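PDB 2QEE: BH0493 protein from Bacillus halodurans C-125, which binds zinc and is a putative metal-dependent hydrolase of the amidohydrolase superfamily. Local coordinates for the interface of chains A and B. Sequence-based numbering; all coordinates share one arbitrary frame. Chains: chain A/B, BH0493 protein.

Contacts 1, 2 and 3 are patches of one interface between chains A and B, two copies in a deposited assembly of three. The C-alpha centres of contacts 1 and 2 lie about 14 Å apart. They share A:Ile386 on helix 363-388 of chain A. Contact 3 stands apart, about 19 Å from contact 1 and about 21 Å from contact 2, and uses helices 308-317 and 333-347 instead. The interface is not an exact two-fold, and the two chains meet through different elements. Such an arrangement would fit a ring of three, though the biological assembly is not settled by the coordinates.

Contact 1: the interface of chains A and B. Residues chain A 349, 383, 386, 397, 400-401, 404; chain B 86-89.
Helix 395-414 of chain A, with A:Tyr383 of helix 363-388 and the A:Thr349 loop, meets the end of helix 73-86 and loop residues B:Lys87 to B:Ser89 of chain B. A:Arg400 and A:Asp401 do most of the gripping. The arginine has CG anti to the backbone N (chi1 175°), and a bend at chi3 lays the guanidinium against the B:Lys87 carbonyl. That carbonyl oxygen lies over one guanidinium face, toward the rim. A:Arg400 NH1 gives a hydrogen bond to B:Ile86 O at 2.9 Å, tilted from the guanidinium plane.

On its own side, A:Arg400 NE and NH2 both bond A:Asp401 OD1, from the same face of the carboxylate. This side-on pair probably holds both groups in place. A:Asp401 OD2 takes two more donors. B:Ser89 OG bonds the syn lone pair of A:Asp401 OD2 at 2.6 Å, and the A:Tyr383 hydroxyl OH bonds its anti lone pair at 2.7 Å. The tyrosine ring meets B:Ser89 CB at its edge.

Waters extend the join. One lies 2.7 Å from B:Ser89 OG and 2.8 Å from A:Glu397 OE1. Another links A:Glu397 OE2 to B:Ile86 O. The site lies along two C-terminal helices of chain A, facing the loop between helices 73-86 and 93-104 of chain B.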
# COMPACT_ATOMS: atom_id res chain seq x y z
N THR A 349 -14.10 -15.12 -7.65
CA THR A 349 -13.36 -15.46 -8.87
C THR A 349 -13.76 -14.56 -10.06
O THR A 349 -13.46 -14.91 -11.23
CB THR A 349 -13.52 -16.94 -9.23
OG1 THR A 349 -14.92 -17.19 -9.35
CG2 THR A 349 -12.92 -17.86 -8.10
N TYR A 383 -9.04 -21.53 -0.56
CA TYR A 383 -9.76 -22.80 -0.42
C TYR A 383 -9.60 -23.34 0.98
O TYR A 383 -10.55 -23.85 1.58
CB TYR A 383 -9.29 -23.86 -1.41
CG TYR A 383 -9.68 -23.62 -2.84
CD1 TYR A 383 -11.04 -23.46 -3.21
CD2 TYR A 383 -8.71 -23.60 -3.84
CE1 TYR A 383 -11.42 -23.28 -4.55
CE2 TYR A 383 -9.07 -23.43 -5.18
CZ TYR A 383 -10.42 -23.25 -5.54
OH TYR A 383 -10.70 -23.05 -6.91
N ILE A 386 -12.07 -21.82 3.39
CA ILE A 386 -13.46 -22.35 3.34
C ILE A 386 -13.52 -23.83 3.74
O ILE A 386 -14.53 -24.26 4.34
CB ILE A 386 -14.19 -22.06 2.00
CG1 ILE A 386 -13.46 -22.65 0.79
CG2 ILE A 386 -14.46 -20.54 1.83
CD1 ILE A 386 -14.28 -22.45 -0.50
N GLU A 397 -14.44 -28.72 -9.00
CA GLU A 397 -14.76 -27.31 -8.73
C GLU A 397 -13.50 -26.44 -8.83
O GLU A 397 -13.57 -25.36 -9.36
CB GLU A 397 -15.45 -27.15 -7.40
CG GLU A 397 -16.97 -27.67 -7.50
CD GLU A 397 -17.61 -27.87 -6.17
OE1 GLU A 397 -16.89 -27.85 -5.16
OE2 GLU A 397 -18.84 -28.10 -6.16
N ARG A 400 -12.70 -25.91 -12.49
CA ARG A 400 -13.61 -24.95 -13.03
C ARG A 400 -13.13 -23.54 -12.66
O ARG A 400 -13.11 -22.64 -13.50
CB ARG A 400 -15.00 -25.18 -12.40
CG ARG A 400 -16.07 -24.14 -12.81
CD ARG A 400 -17.25 -24.23 -11.86
NE ARG A 400 -16.82 -23.99 -10.48
CZ ARG A 400 -17.54 -24.25 -9.40
NH1 ARG A 400 -18.76 -24.78 -9.55
NH2 ARG A 400 -17.05 -24.00 -8.18
N ASP A 401 -12.85 -23.32 -11.38
CA ASP A 401 -12.57 -21.93 -10.93
C ASP A 401 -11.27 -21.47 -11.63
O ASP A 401 -11.12 -20.32 -12.05
CB ASP A 401 -12.36 -21.84 -9.39
CG ASP A 401 -13.60 -22.26 -8.56
OD1 ASP A 401 -14.76 -22.17 -9.04
OD2 ASP A 401 -13.36 -22.68 -7.41
N ASP A 404 -11.98 -20.45 -15.11
CA ASP A 404 -12.59 -19.11 -15.12
C ASP A 404 -11.46 -18.06 -15.09
O ASP A 404 -11.40 -17.18 -15.93
CB ASP A 404 -13.53 -18.92 -13.93
CG ASP A 404 -14.82 -19.74 -14.11
OD1 ASP A 404 -15.17 -20.06 -15.29
OD2 ASP A 404 -15.46 -20.08 -13.11
N ILE B 86 -22.51 -22.30 -5.46
CA ILE B 86 -22.63 -23.50 -6.30
C ILE B 86 -21.91 -23.42 -7.66
O ILE B 86 -21.14 -24.32 -8.01
CB ILE B 86 -24.14 -23.88 -6.49
CG1 ILE B 86 -24.84 -23.94 -5.11
CG2 ILE B 86 -24.24 -25.17 -7.24
CD1 ILE B 86 -24.18 -24.83 -4.02
N LYS B 87 -22.14 -22.35 -8.42
CA LYS B 87 -21.59 -22.17 -9.77
C LYS B 87 -20.12 -21.72 -9.76
O LYS B 87 -19.41 -21.89 -10.76
CB LYS B 87 -22.42 -21.11 -10.49
CG LYS B 87 -23.82 -21.59 -10.94
CD LYS B 87 -24.40 -20.60 -11.94
CE LYS B 87 -25.77 -20.97 -12.43
NZ LYS B 87 -26.24 -19.78 -13.23
N ARG B 88 -19.71 -21.05 -8.66
CA ARG B 88 -18.29 -20.74 -8.36
C ARG B 88 -18.03 -21.06 -6.89
O ARG B 88 -18.96 -21.01 -6.07
CB ARG B 88 -18.00 -19.27 -8.60
CG ARG B 88 -18.20 -18.83 -10.02
CD ARG B 88 -19.64 -18.25 -10.19
NE ARG B 88 -20.04 -18.21 -11.62
CZ ARG B 88 -21.28 -17.84 -12.01
NH1 ARG B 88 -22.21 -17.52 -11.12
NH2 ARG B 88 -21.57 -17.81 -13.30
N SER B 89 -16.78 -21.37 -6.55
CA SER B 89 -16.45 -21.61 -5.12
C SER B 89 -16.58 -20.33 -4.33
O SER B 89 -16.11 -19.29 -4.78
CB SER B 89 -15.07 -22.23 -4.90
OG SER B 89 -14.93 -23.49 -5.54
O HOH W 1 -16.59 -25.24 -4.25
O HOH W 2 -18.74 -24.48 -5.97
O HOH W 3 -20.72 -27.01 -7.61

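Contact 2: the interface of chains A and B. Residues chain A 385-386, 388-390; chain B 96, 99-100, 103, 109.
B:Arg96 lies against A:Asp385 and A:Ile386, with helix 93-104 set against the end of helix 363-388. Its CG is anti to the backbone N (chi1 174°), and the chain runs extended to NE, which carries the tip along to A:Asp385. B:Arg96 CB packs on A:Ile386 CG2 at 4.0 Å, and CG touches the same methyl. CD and NE then pass A:Asp385 CB. At the tip, the guanidinium stacks on the carboxylate, their planes 14° apart. A:Asp385 OD2 sits over the guanidinium centre, and B:Arg96 NH2 lies 3.8 Å from A:Asp385 OD2. This is a salt bridge made face to face, without a direct hydrogen bond. The edge of the guanidinium is used elsewhere: NE and NH2 both bond one water, which also bonds A:Asp385 O at 2.8 Å.

Farther along, the methyl CB of A:Ala389 rests against B:Leu99 CB at 3.9 Å and B:Thr100 OG1. B:Leu99 CD1 meets A:Ile386 CG2. B:Gln103 reaches across the A:Ala389 backbone, and B:Gln103 NE2 donates to A:Gln388 O at 3.0 Å (155° at H), the acceptor lying in the amide plane. An alanine at B:Gln103 would probably leave A:Gln388 O without this donor and open a gap beside A:Ala389. B:Pro109 CG borders A:Ala389 O. The site lies at the C-terminal end of helix 363-388 of chain A, whose last turn packs against the side of helix 93-104 of chain B, with the short helical turn 109-111 beside A:Ala389.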
# COMPACT_ATOMS: atom_id res chain seq x y z
N ASP A 385 -9.28 -21.79 3.70
CA ASP A 385 -10.12 -21.05 4.64
C ASP A 385 -11.57 -21.54 4.58
O ASP A 385 -12.20 -21.68 5.62
CB ASP A 385 -10.08 -19.54 4.40
CG ASP A 385 -8.84 -18.90 5.01
OD1 ASP A 385 -8.11 -19.56 5.80
OD2 ASP A 385 -8.60 -17.73 4.66
N ILE A 386 -12.07 -21.82 3.39
CA ILE A 386 -13.46 -22.35 3.34
C ILE A 386 -13.52 -23.83 3.74
O ILE A 386 -14.53 -24.26 4.34
CB ILE A 386 -14.19 -22.06 2.00
CG1 ILE A 386 -13.46 -22.65 0.79
CG2 ILE A 386 -14.46 -20.54 1.83
CD1 ILE A 386 -14.28 -22.45 -0.50
N GLN A 388 -11.74 -25.04 6.17
CA GLN A 388 -11.75 -24.96 7.63
C GLN A 388 -13.16 -24.58 8.14
O GLN A 388 -13.55 -24.97 9.27
CB GLN A 388 -10.69 -23.98 8.14
CG GLN A 388 -9.25 -24.38 7.72
CD GLN A 388 -8.83 -25.75 8.23
OE1 GLN A 388 -8.91 -26.01 9.42
NE2 GLN A 388 -8.37 -26.62 7.33
N ALA A 389 -13.93 -23.85 7.32
CA ALA A 389 -15.33 -23.49 7.66
C ALA A 389 -16.34 -24.61 7.40
O ALA A 389 -17.55 -24.41 7.59
CB ALA A 389 -15.76 -22.21 6.94
N GLY A 390 -15.85 -25.76 6.95
CA GLY A 390 -16.71 -26.92 6.72
C GLY A 390 -17.13 -27.18 5.30
O GLY A 390 -17.78 -28.20 5.02
N ARG B 96 -17.09 -16.64 2.36
CA ARG B 96 -16.48 -17.42 3.42
C ARG B 96 -17.20 -17.15 4.76
O ARG B 96 -17.47 -18.08 5.54
CB ARG B 96 -15.01 -16.97 3.53
CG ARG B 96 -14.24 -17.62 4.72
CD ARG B 96 -12.96 -16.76 4.92
NE ARG B 96 -12.21 -17.20 6.08
CZ ARG B 96 -11.35 -16.46 6.76
NH1 ARG B 96 -11.10 -15.16 6.46
NH2 ARG B 96 -10.72 -17.03 7.78
N LEU B 99 -20.34 -19.14 5.51
CA LEU B 99 -19.98 -20.51 5.90
C LEU B 99 -19.52 -20.57 7.36
O LEU B 99 -19.92 -21.48 8.12
CB LEU B 99 -18.93 -21.09 4.94
CG LEU B 99 -19.38 -21.02 3.48
CD1 LEU B 99 -18.28 -21.62 2.59
CD2 LEU B 99 -20.76 -21.74 3.23
N THR B 100 -18.66 -19.63 7.78
CA THR B 100 -18.22 -19.63 9.14
C THR B 100 -19.41 -19.48 10.10
O THR B 100 -19.44 -20.13 11.15
CB THR B 100 -17.23 -18.49 9.32
OG1 THR B 100 -16.06 -18.82 8.53
CG2 THR B 100 -16.89 -18.33 10.80
N GLN B 103 -21.29 -22.96 10.22
CA GLN B 103 -20.54 -23.91 10.98
C GLN B 103 -20.61 -23.58 12.46
O GLN B 103 -20.73 -24.48 13.30
CB GLN B 103 -19.09 -23.90 10.50
CG GLN B 103 -18.26 -24.93 11.16
CD GLN B 103 -16.80 -24.73 10.89
OE1 GLN B 103 -16.25 -23.65 11.14
NE2 GLN B 103 -16.17 -25.76 10.38
N PRO B 109 -21.87 -26.99 6.59
CA PRO B 109 -21.77 -26.53 5.19
C PRO B 109 -21.47 -27.61 4.17
O PRO B 109 -21.71 -27.39 3.00
CB PRO B 109 -20.60 -25.53 5.23
CG PRO B 109 -20.66 -24.97 6.59
CD PRO B 109 -20.98 -26.20 7.46
O HOH W 4 -12.10 -19.76 7.67

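Contact 3: the interface of chains A and B. Residues chain A 313, 316-317, 346; chain B 52, 55-56, 274, 276-277, 329, 332.
A:Arg316 reaches from helix 308-317 to B:Tyr52 and B:Glu56 on helix 51-58, in this interface between two copies of a putative amidohydrolase. It buries 81 Å² against chain B. A bend at chi3 (56°) brings its guanidinium to helix 51-58. A:Arg316 NH1 makes a salt bridge and a fairly straight hydrogen bond to B:Glu56 OE2 at 2.9 Å. The oxygen lies in the guanidinium plane, but the carboxylate is turned nearly perpendicular to it and is met on its anti side. NH1 also bonds A:Met346 O of its own chain, which would help fix its rotation. A:Arg316 NH2 bonds B:Tyr52 O at 2.8 Å, on a lone pair in the carbonyl plane. The backbone oxygen of A:Arg316 is joined to B:Ala55 O by a water.

B:Phe329 turns one ring face to A:Val313. The methyl A:Val313 CG1 sits over the ring centre, 3.4 Å from the B:Phe329 ring centroid, as a CH-pi contact. B:Phe277 CD1 touches A:Val313 CG1 at 3.6 Å. The rim of B:Phe329 also lies near the A:Arg316 chain.

A:Met346 crosses B:Asn332 at about a right angle, with A:Met346 CG 3.5 Å from B:Asn332 ND2. That amide is held by B:Phe329 O, which it meets from above the carbonyl plane. Next to A:Arg316, A:Lys317 folds at chi2 and chi3. A:Lys317 NZ bonds B:Asp276 O at 2.7 Å and B:Ala274 O at 2.8 Å, sitting above the plane of the B:Ala274 carbonyl.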
# COMPACT_ATOMS: atom_id res chain seq x y z
N VAL A 313 -12.60 -2.11 -5.55
CA VAL A 313 -13.89 -1.65 -5.03
C VAL A 313 -14.81 -1.21 -6.16
O VAL A 313 -16.01 -1.47 -6.14
CB VAL A 313 -13.71 -0.56 -3.97
CG1 VAL A 313 -15.11 -0.10 -3.45
CG2 VAL A 313 -12.84 -1.12 -2.82
N ARG A 316 -16.52 -4.03 -7.60
CA ARG A 316 -17.68 -4.42 -6.79
C ARG A 316 -18.93 -3.65 -7.19
O ARG A 316 -20.05 -4.19 -7.05
CB ARG A 316 -17.42 -4.20 -5.31
CG ARG A 316 -16.37 -5.13 -4.72
CD ARG A 316 -16.28 -4.95 -3.18
NE ARG A 316 -17.59 -5.15 -2.53
CZ ARG A 316 -18.08 -6.32 -2.13
NH1 ARG A 316 -17.41 -7.47 -2.35
NH2 ARG A 316 -19.28 -6.34 -1.55
N LYS A 317 -18.77 -2.41 -7.65
CA LYS A 317 -19.91 -1.54 -7.95
C LYS A 317 -20.54 -1.76 -9.31
O LYS A 317 -21.75 -1.54 -9.49
CB LYS A 317 -19.56 -0.06 -7.89
CG LYS A 317 -18.90 0.49 -6.65
CD LYS A 317 -19.76 0.33 -5.43
CE LYS A 317 -19.32 -0.92 -4.55
NZ LYS A 317 -20.14 -0.90 -3.26
N MET A 346 -12.47 -9.56 -2.38
CA MET A 346 -13.61 -8.67 -2.63
C MET A 346 -14.38 -9.06 -3.88
O MET A 346 -15.48 -8.56 -4.07
CB MET A 346 -13.16 -7.22 -2.80
CG MET A 346 -13.08 -6.51 -1.46
SD MET A 346 -12.53 -4.78 -1.62
CE MET A 346 -10.76 -5.08 -1.79
N TYR B 52 -23.07 -6.69 0.81
CA TYR B 52 -21.78 -7.14 0.28
C TYR B 52 -22.01 -8.23 -0.76
O TYR B 52 -21.32 -8.30 -1.79
CB TYR B 52 -20.83 -7.68 1.37
CG TYR B 52 -20.23 -6.71 2.35
CD1 TYR B 52 -20.91 -5.55 2.76
CD2 TYR B 52 -18.98 -6.98 2.95
CE1 TYR B 52 -20.35 -4.68 3.70
CE2 TYR B 52 -18.41 -6.11 3.91
CZ TYR B 52 -19.09 -4.98 4.29
OH TYR B 52 -18.53 -4.15 5.22
N ALA B 55 -23.66 -6.96 -4.16
CA ALA B 55 -22.66 -6.45 -5.13
C ALA B 55 -22.01 -7.63 -5.84
O ALA B 55 -21.83 -7.62 -7.07
CB ALA B 55 -21.62 -5.62 -4.42
N GLU B 56 -21.66 -8.66 -5.08
CA GLU B 56 -20.92 -9.77 -5.68
C GLU B 56 -21.75 -10.58 -6.66
O GLU B 56 -21.27 -10.98 -7.73
CB GLU B 56 -20.33 -10.67 -4.58
CG GLU B 56 -19.09 -10.01 -3.90
CD GLU B 56 -18.49 -10.82 -2.77
OE1 GLU B 56 -18.37 -12.05 -2.89
OE2 GLU B 56 -18.10 -10.19 -1.75
N ALA B 274 -25.47 -1.32 -1.62
CA ALA B 274 -24.28 -1.84 -2.33
C ALA B 274 -23.69 -0.89 -3.39
O ALA B 274 -22.79 -1.27 -4.13
CB ALA B 274 -24.55 -3.24 -2.92
N ASP B 276 -22.17 2.16 -2.89
CA ASP B 276 -21.27 3.18 -2.30
C ASP B 276 -19.83 2.79 -2.61
O ASP B 276 -19.50 1.59 -2.62
CB ASP B 276 -21.43 3.21 -0.79
CG ASP B 276 -22.77 3.83 -0.35
OD1 ASP B 276 -23.50 4.46 -1.16
OD2 ASP B 276 -23.05 3.72 0.85
N PHE B 277 -19.03 3.82 -2.86
CA PHE B 277 -17.64 3.68 -3.30
C PHE B 277 -16.73 4.31 -2.26
O PHE B 277 -17.15 4.60 -1.10
CB PHE B 277 -17.57 4.32 -4.70
CG PHE B 277 -16.25 4.12 -5.46
CD1 PHE B 277 -15.58 2.90 -5.43
CD2 PHE B 277 -15.71 5.19 -6.20
CE1 PHE B 277 -14.32 2.74 -6.12
CE2 PHE B 277 -14.47 5.01 -6.92
CZ PHE B 277 -13.81 3.76 -6.86
N PHE B 329 -14.53 -1.98 3.06
CA PHE B 329 -13.56 -2.38 2.02
C PHE B 329 -12.16 -2.68 2.61
O PHE B 329 -11.32 -3.24 1.94
CB PHE B 329 -13.47 -1.31 0.92
CG PHE B 329 -14.81 -0.99 0.32
CD1 PHE B 329 -15.61 -2.03 -0.13
CD2 PHE B 329 -15.28 0.32 0.26
CE1 PHE B 329 -16.90 -1.76 -0.69
CE2 PHE B 329 -16.55 0.61 -0.27
CZ PHE B 329 -17.35 -0.45 -0.75
N ASN B 332 -10.88 -7.03 4.95
CA ASN B 332 -10.52 -8.20 4.20
C ASN B 332 -9.15 -8.65 4.73
O ASN B 332 -8.34 -7.76 5.03
CB ASN B 332 -10.40 -7.76 2.73
CG ASN B 332 -11.76 -7.45 2.10
OD1 ASN B 332 -12.53 -8.36 1.85
ND2 ASN B 332 -12.05 -6.17 1.85
O HOH W 5 -21.89 -5.44 -8.82